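2-keto-3-deoxygluconate kinase (Thermotoga maritima, PDB 2AFB) probably phosphorylates 2-keto-3-deoxygluconate as a sugar kinase of the pfkB family, within the ribokinase clan. Local coordinates at residues L163-A166 / N167-G170. Sequence-based numbering, arbitrary orientation.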
loop_
_atom_site.group_PDB
_atom_site.type_symbol
_atom_site.label_atom_id
_atom_site.label_comp_id
_atom_site.label_asym_id
_atom_site.label_seq_id
_atom_site.Cartn_x
_atom_site.Cartn_y
_atom_site.Cartn_z
ATOM N N LEU A 163 -17.496 -6.821 -41.089
ATOM C CA LEU A 163 -18.806 -7.459 -41.114
ATOM C C LEU A 163 -19.093 -8.085 -42.491
ATOM O O LEU A 163 -19.777 -9.102 -42.611
ATOM C CB LEU A 163 -19.866 -6.427 -40.775
ATOM C CG LEU A 163 -19.952 -5.974 -39.336
ATOM C CD1 LEU A 163 -20.848 -4.729 -39.197
ATOM C CD2 LEU A 163 -20.461 -7.122 -38.489
ATOM N N LYS A 164 -18.585 -7.451 -43.534
ATOM C CA LYS A 164 -18.696 -8.010 -44.866
ATOM C C LYS A 164 -17.927 -9.314 -44.965
ATOM O O LYS A 164 -18.420 -10.266 -45.527
ATOM C CB LYS A 164 -18.181 -7.036 -45.906
ATOM C CG LYS A 164 -19.164 -5.917 -46.202
ATOM C CD LYS A 164 -18.671 -5.078 -47.358
ATOM C CE LYS A 164 -19.429 -3.760 -47.508
ATOM N NZ LYS A 164 -18.531 -2.718 -48.137
ATOM N N VAL A 165 -16.718 -9.371 -44.434
ATOM C CA VAL A 165 -15.990 -10.650 -44.398
ATOM C C VAL A 165 -16.660 -11.719 -43.523
ATOM O O VAL A 165 -16.743 -12.891 -43.884
ATOM C CB VAL A 165 -14.563 -10.446 -43.911
ATOM C CG1 VAL A 165 -13.824 -11.801 -43.788
ATOM C CG2 VAL A 165 -13.832 -9.507 -44.886
ATOM N N ALA A 166 -17.103 -11.328 -42.350
ATOM C CA ALA A 166 -17.841 -12.233 -41.499
ATOM C C ALA A 166 -18.973 -12.841 -42.298
ATOM O O ALA A 166 -19.190 -14.023 -42.259
ATOM C CB ALA A 166 -18.394 -11.483 -40.325
ATOM N N ASN A 167 -19.707 -12.012 -43.026
ATOM C CA ASN A 167 -20.867 -12.468 -43.785
ATOM C C ASN A 167 -20.445 -13.362 -44.926
ATOM O O ASN A 167 -21.099 -14.351 -45.190
ATOM C CB ASN A 167 -21.635 -11.272 -44.327
ATOM C CG ASN A 167 -22.843 -11.668 -45.140
ATOM O OD1 ASN A 167 -23.749 -12.332 -44.637
ATOM N ND2 ASN A 167 -22.884 -11.227 -46.385
ATOM N N GLU A 168 -19.361 -13.000 -45.612
ATOM C CA GLU A 168 -18.797 -13.858 -46.665
ATOM C C GLU A 168 -18.434 -15.232 -46.103
ATOM O O GLU A 168 -18.681 -16.235 -46.745
ATOM C CB GLU A 168 -17.555 -13.200 -47.290
ATOM C CG GLU A 168 -16.613 -14.128 -48.098
ATOM C CD GLU A 168 -15.172 -13.573 -48.186
ATOM O OE1 GLU A 168 -14.973 -12.323 -48.081
ATOM O OE2 GLU A 168 -14.242 -14.406 -48.331
ATOM N N LYS A 169 -17.873 -15.271 -44.894
ATOM C CA LYS A 169 -17.340 -16.521 -44.310
ATOM C C LYS A 169 -18.373 -17.308 -43.487
ATOM O O LYS A 169 -18.100 -18.416 -43.014
ATOM C CB LYS A 169 -16.107 -16.234 -43.464
ATOM C CG LYS A 169 -14.887 -15.905 -44.283
ATOM C CD LYS A 169 -13.707 -15.691 -43.418
ATOM C CE LYS A 169 -12.479 -15.283 -44.216
ATOM N NZ LYS A 169 -11.952 -16.427 -45.008
ATOM N N GLY A 170 -19.559 -16.742 -43.335
ATOM C CA GLY A 170 -20.639 -17.385 -42.569
ATOM C C GLY A 170 -20.385 -17.352 -41.060
ATOM O O GLY A 170 -20.859 -18.194 -40.330
HETATM O O HOH W 1 -20.494 -9.741 -47.151
#
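Val165 and Lys169 run side by side along the last turn of helix 155-169, which a Schellman motif brings to an end at Gly170. The case illustrates how a helix finishes before the chain re-enters a sheet: this helix is the middle element of a beta-alpha-beta unit, between strands 139-145 and 172-176. Lys169 N donates to Val165 O at 2.8 Å, while its second bond, to Ala166 O, is weak. With CG of Lys169 set anti to its carbonyl carbon (chi1 -73°), the aliphatic chain runs alongside the Val165 side chain, pointing the same way, and its CE comes within 3.8 Å of Val165 CG1. The Val165 side chain also touches Trp132 and Glu133 of helix 132-135 and Leu136 just beyond it. A bend about the CD-CE bond turns the lysine ammonium aside, and it makes long, weak ion pairs with Glu133 and Asp137. Shortening Lys169 to an alanine would probably uncover one flank of the Val165 CG1 methyl and deprive those two acids of a nearby positive charge. On the inner side, Ala166 lies against Val173 of the following strand, and its carbonyl receives Val171 N in the terminating motif, where Gly170 takes a positive phi of 73°. Asn167 works on the outer side. Its N bonds to Leu163 O at 2.9 Å, the donor tilted 34° from the carbonyl plane. The side chain extends with CG anti to the backbone N, and a water bridges it to the preceding turn: this water accepts from Asn167 ND2 at 2.9 Å and donates to Lys164 O, which also takes the N-H of Glu168.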